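Local coordinates for protein xylulokinase (Brucella ovis, PDB 5VM1) that probably transfers a phosphate from ATP to D-xylulose, giving D-xylulose 5-phosphate and ADP, at residues L269-G274 and L387-A392; A283-C288 and M298-S303. All coordinates share one frame; numbering follows the deposited sequence.

Interaction 1. Residues L269-G274 and L387-A392; sequences LFAANG and LALQSA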
loop_
_atom_site.group_PDB
_atom_site.type_symbol
_atom_site.label_atom_id
_atom_site.label_comp_id
_atom_site.label_asym_id
_atom_site.label_seq_id
_atom_site.Cartn_x
_atom_site.Cartn_y
_atom_site.Cartn_z
ATOM N N LEU A 269 -0.194 6.649 5.824
ATOM C CA LEU A 269 0.795 7.716 5.860
ATOM C C LEU A 269 2.109 7.075 5.423
ATOM O O LEU A 269 2.627 6.200 6.118
ATOM C CB LEU A 269 0.889 8.297 7.268
ATOM C CG LEU A 269 1.799 9.490 7.512
ATOM C CD1 LEU A 269 1.253 10.710 6.764
ATOM C CD2 LEU A 269 1.902 9.776 8.986
ATOM N N PHE A 270 2.613 7.468 4.251
ATOM C CA PHE A 270 3.793 6.867 3.632
ATOM C C PHE A 270 4.905 7.888 3.639
ATOM O O PHE A 270 4.759 8.966 3.061
ATOM C CB PHE A 270 3.526 6.430 2.200
ATOM C CG PHE A 270 4.695 5.693 1.537
ATOM C CD1 PHE A 270 5.856 6.361 1.170
ATOM C CD2 PHE A 270 4.598 4.325 1.242
ATOM C CE1 PHE A 270 6.896 5.688 0.555
ATOM C CE2 PHE A 270 5.633 3.641 0.628
ATOM C CZ PHE A 270 6.779 4.330 0.273
ATOM N N ALA A 271 6.024 7.528 4.249
ATOM C CA ALA A 271 7.184 8.391 4.318
ATOM C C ALA A 271 8.394 7.653 3.767
ATOM O O ALA A 271 8.691 6.528 4.195
ATOM C CB ALA A 271 7.427 8.826 5.769
ATOM N N ALA A 272 9.104 8.289 2.838
ATOM C CA ALA A 272 10.342 7.722 2.327
ATOM C C ALA A 272 11.495 8.019 3.283
ATOM O O ALA A 272 11.557 9.107 3.870
ATOM C CB ALA A 272 10.632 8.269 0.937
ATOM N N ASN A 273 12.400 7.032 3.452
ATOM C CA ASN A 273 13.543 7.111 4.369
ATOM C C ASN A 273 14.895 6.890 3.681
ATOM O O ASN A 273 15.031 6.039 2.791
ATOM C CB ASN A 273 13.466 6.080 5.512
ATOM C CG ASN A 273 12.193 6.169 6.337
ATOM O OD1 ASN A 273 11.729 5.162 6.862
ATOM N ND2 ASN A 273 11.628 7.364 6.455
ATOM N N GLY A 274 15.917 7.596 4.163
ATOM C CA GLY A 274 17.292 7.389 3.737
ATOM C C GLY A 274 18.004 6.227 4.400
ATOM O O GLY A 274 19.121 5.879 3.997
ATOM N N LEU A 387 3.187 11.475 14.625
ATOM C CA LEU A 387 3.977 11.444 15.856
ATOM C C LEU A 387 4.773 10.141 15.974
ATOM O O LEU A 387 5.917 10.148 16.452
ATOM C CB LEU A 387 3.076 11.665 17.077
ATOM C CG LEU A 387 2.495 13.064 17.389
ATOM C CD1 LEU A 387 1.762 13.093 18.726
ATOM C CD2 LEU A 387 3.496 14.201 17.322
ATOM N N ALA A 388 4.175 9.011 15.567
ATOM C CA ALA A 388 4.881 7.726 15.592
ATOM C C ALA A 388 6.072 7.721 14.638
ATOM O O ALA A 388 7.156 7.238 14.989
ATOM C CB ALA A 388 3.932 6.590 15.241
ATOM N N LEU A 389 5.867 8.206 13.405
ATOM C CA LEU A 389 6.961 8.322 12.442
ATOM C C LEU A 389 8.079 9.212 12.962
ATOM O O LEU A 389 9.267 8.920 12.761
ATOM C CB LEU A 389 6.440 8.849 11.107
ATOM C CG LEU A 389 5.493 7.926 10.354
ATOM C CD1 LEU A 389 5.470 8.352 8.896
ATOM C CD2 LEU A 389 6.003 6.528 10.475
ATOM N N GLN A 390 7.724 10.326 13.600
ATOM C CA GLN A 390 8.752 11.179 14.169
ATOM C C GLN A 390 9.526 10.471 15.272
ATOM O O GLN A 390 10.738 10.660 15.388
ATOM C CB GLN A 390 8.113 12.471 14.654
ATOM C CG GLN A 390 7.755 13.370 13.487
ATOM C CD GLN A 390 7.432 14.785 13.914
ATOM O OE1 GLN A 390 7.831 15.221 14.997
ATOM N NE2 GLN A 390 6.840 15.557 12.998
ATOM N N SER A 391 8.879 9.594 16.040
ATOM C CA SER A 391 9.659 8.871 17.032
ATOM C C SER A 391 10.568 7.837 16.390
ATOM O O SER A 391 11.365 7.209 17.088
ATOM C CB SER A 391 8.748 8.181 18.046
ATOM O OG SER A 391 8.133 7.048 17.453
ATOM N N ALA A 392 10.443 7.614 15.088
ATOM C CA ALA A 392 11.281 6.651 14.398
ATOM C C ALA A 392 12.252 7.334 13.438
ATOM O O ALA A 392 12.688 6.717 12.460
ATOM C CB ALA A 392 10.417 5.603 13.694
#

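Interaction 2. Residues A283-C288 and M298-S303; sequences AVHAFC and MGVILS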
loop_
_atom_site.group_PDB
_atom_site.type_symbol
_atom_site.label_atom_id
_atom_site.label_comp_id
_atom_site.label_asym_id
_atom_site.label_seq_id
_atom_site.Cartn_x
_atom_site.Cartn_y
_atom_site.Cartn_z
ATOM N N ALA A 283 3.970 0.256 16.253
ATOM C CA ALA A 283 3.160 -0.342 15.198
ATOM C C ALA A 283 3.233 0.453 13.892
ATOM O O ALA A 283 2.241 0.580 13.177
ATOM C CB ALA A 283 1.712 -0.529 15.639
ATOM N N VAL A 284 4.411 1.002 13.567
ATOM C CA VAL A 284 4.624 1.527 12.221
ATOM C C VAL A 284 5.307 0.436 11.400
ATOM O O VAL A 284 6.014 -0.422 11.937
ATOM C CB VAL A 284 5.449 2.840 12.168
ATOM C CG1 VAL A 284 5.294 3.674 13.432
ATOM C CG2 VAL A 284 6.889 2.557 11.850
ATOM N N HIS A 285 5.009 0.391 10.107
ATOM C CA HIS A 285 5.706 -0.509 9.189
ATOM C C HIS A 285 6.949 0.173 8.628
ATOM O O HIS A 285 6.937 1.377 8.346
ATOM C CB HIS A 285 4.783 -0.963 8.053
ATOM C CG HIS A 285 3.704 -1.879 8.526
ATOM N ND1 HIS A 285 3.974 -3.095 9.121
ATOM C CD2 HIS A 285 2.362 -1.724 8.585
ATOM C CE1 HIS A 285 2.842 -3.674 9.479
ATOM N NE2 HIS A 285 1.849 -2.857 9.176
ATOM N N ALA A 286 8.031 -0.601 8.491
ATOM C CA ALA A 286 9.266 -0.135 7.856
ATOM C C ALA A 286 9.674 -1.172 6.822
ATOM O O ALA A 286 10.000 -2.315 7.168
ATOM C CB ALA A 286 10.400 0.089 8.859
ATOM N N PHE A 287 9.661 -0.765 5.560
ATOM C CA PHE A 287 9.934 -1.644 4.443
ATOM C C PHE A 287 10.983 -0.998 3.559
ATOM O O PHE A 287 11.147 0.232 3.556
ATOM C CB PHE A 287 8.685 -1.897 3.584
ATOM C CG PHE A 287 7.566 -2.603 4.283
ATOM C CD1 PHE A 287 7.797 -3.724 5.055
ATOM C CD2 PHE A 287 6.255 -2.169 4.118
ATOM C CE1 PHE A 287 6.734 -4.396 5.672
ATOM C CE2 PHE A 287 5.192 -2.833 4.731
ATOM C CZ PHE A 287 5.436 -3.950 5.511
ATOM N N CYS A 288 11.635 -1.836 2.750
ATOM C CA CYS A 288 12.471 -1.319 1.673
ATOM C C CYS A 288 11.614 -0.566 0.665
ATOM O O CYS A 288 10.445 -0.895 0.436
ATOM C CB CYS A 288 13.198 -2.456 0.948
ATOM S SG CYS A 288 14.190 -3.548 2.001
ATOM N N MET A 298 5.469 3.275 7.015
ATOM C CA MET A 298 4.054 3.242 6.686
ATOM C C MET A 298 3.279 3.253 7.990
ATOM O O MET A 298 3.445 2.357 8.818
ATOM C CB MET A 298 3.708 2.002 5.854
ATOM C CG MET A 298 3.054 2.308 4.539
ATOM S SD MET A 298 2.219 0.885 3.854
ATOM C CE MET A 298 3.534 -0.205 3.380
ATOM N N GLY A 299 2.504 4.310 8.211
ATOM C CA GLY A 299 1.530 4.339 9.284
ATOM C C GLY A 299 0.177 3.973 8.708
ATOM O O GLY A 299 -0.220 4.484 7.659
ATOM N N VAL A 300 -0.504 3.044 9.374
ATOM C CA VAL A 300 -1.781 2.518 8.893
ATOM C C VAL A 300 -2.889 2.896 9.866
ATOM O O VAL A 300 -2.845 2.517 11.038
ATOM C CB VAL A 300 -1.759 0.999 8.701
ATOM C CG1 VAL A 300 -3.100 0.555 8.158
ATOM C CG2 VAL A 300 -0.665 0.627 7.776
ATOM N N ILE A 301 -3.902 3.592 9.358
ATOM C CA ILE A 301 -5.136 3.883 10.072
ATOM C C ILE A 301 -6.203 2.933 9.547
ATOM O O ILE A 301 -6.579 3.005 8.369
ATOM C CB ILE A 301 -5.563 5.342 9.854
ATOM C CG1 ILE A 301 -4.541 6.282 10.484
ATOM C CG2 ILE A 301 -7.005 5.589 10.352
ATOM C CD1 ILE A 301 -4.535 7.617 9.848
ATOM N N LEU A 302 -6.696 2.033 10.405
ATOM C CA LEU A 302 -7.543 0.963 9.887
ATOM C C LEU A 302 -8.878 1.475 9.338
ATOM O O LEU A 302 -9.465 0.824 8.463
ATOM C CB LEU A 302 -7.764 -0.106 10.947
ATOM C CG LEU A 302 -6.514 -0.944 11.206
ATOM C CD1 LEU A 302 -6.839 -2.067 12.162
ATOM C CD2 LEU A 302 -5.857 -1.440 9.898
ATOM N N SER A 303 -9.388 2.614 9.813
ATOM C CA SER A 303 -10.644 3.129 9.277
ATOM C C SER A 303 -10.511 4.620 9.067
ATOM O O SER A 303 -10.509 5.396 10.025
ATOM C CB SER A 303 -11.819 2.803 10.188
ATOM O OG SER A 303 -12.012 1.402 10.273
#

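Interaction 1. Residues L269-G274 and L387-A392
Leu389 reaches from its helix over the strand and overlaps both Leu269 and Ala271 with one methyl group, a compact example of how a helix settles on a sheet through alternate residues of one strand. Its CD1 lies 3.7 Å from Ala271 CB, and the same CD1 stands 3.8 Å from Leu269 CD2. The two leucines do not meet head-on; their side chains run antiparallel, flank to flank, so the Leu389 methyl comes to rest alongside the Leu269 branch and close to the short Ala271 side chain. With chi1 at -176°, Leu269 extends CG away from its backbone N, and CD2 is the branch that meets Leu389. No hydrogen bond joins the two segments, and the small interface is purely apolar and buried. On the helix side, Ser391 OG turns back to donate to Ala388 O at 2.7 Å, a bond within 387-392. Phe270, between the two touching strand residues, points to the other face of the sheet, where its ring stacks on His296. Strand 267-273 lies between strands 259-263 and 295-301, and helix 367-390 covers the face carrying Leu269 and Ala271, with Leu389 also touching Gln297 and Ile396.

Interaction 2. Residues A283-C288 and M298-S303
The carbonyl oxygen of His285 accepts a hydrogen bond from the backbone N of Met298 at 2.7 Å, somewhat bent with an N-H...O angle of 144°. Its companion runs the other way: His285 N donates to Met298 O at 2.8 Å, in a straighter bond of 161°. Together they make His285 and Met298 an antiparallel hydrogen-bonded pair, the familiar unit of a beta hairpin, with both side chains on one face and their CB atoms 3.8 Å apart. From there the side chains diverge. The Met298 chain, bent at chi3 (-70°), ends with CE at the edge of the Phe287 ring, near CD2 and CE2 and close to the ring plane. The imidazole of His285 meets Val300 instead, whose CG2 comes in at the ring edge 3.9 Å from His285 CD2. Phe287 also lies beside Met87, a predicted substrate-binding residue, which places this part of the hairpin next to the probable sugar site. Beyond the pair, Asn130 accepts a hydrogen bond from Ala286 N, and Thr347 OG1 bonds to both Ala283 O and Val300 N. Strand 285-288 is an edge strand of its sheet within this chain, and strand 295-301 joins it to strand 267-273, while Val284 packs on helix 367-390.

The two interactions illustrate how one sheet is built edgewise and covered on a face. Their centres lie about 9 Å apart in the C-terminal FGGY family region, on a mixed sheet where strands 285-288, 295-301 and 267-273 are successive neighbours. Along the chain, strand 267-273 comes first, the hairpin of interaction 2 follows, and helix 367-390 returns much later to close interaction 1. Leu269 O and Gly299 N, 2.8 Å apart in a probable hydrogen bond, link the strands directly, while Ala388 CB meets Val284 CG1 at 3.7 Å. The helix touches both contacts on the face of Leu269, Ala271 and Val284; on the other face, the Met298 side chain lies about 7 Å from that of Asp243, the predicted proton acceptor.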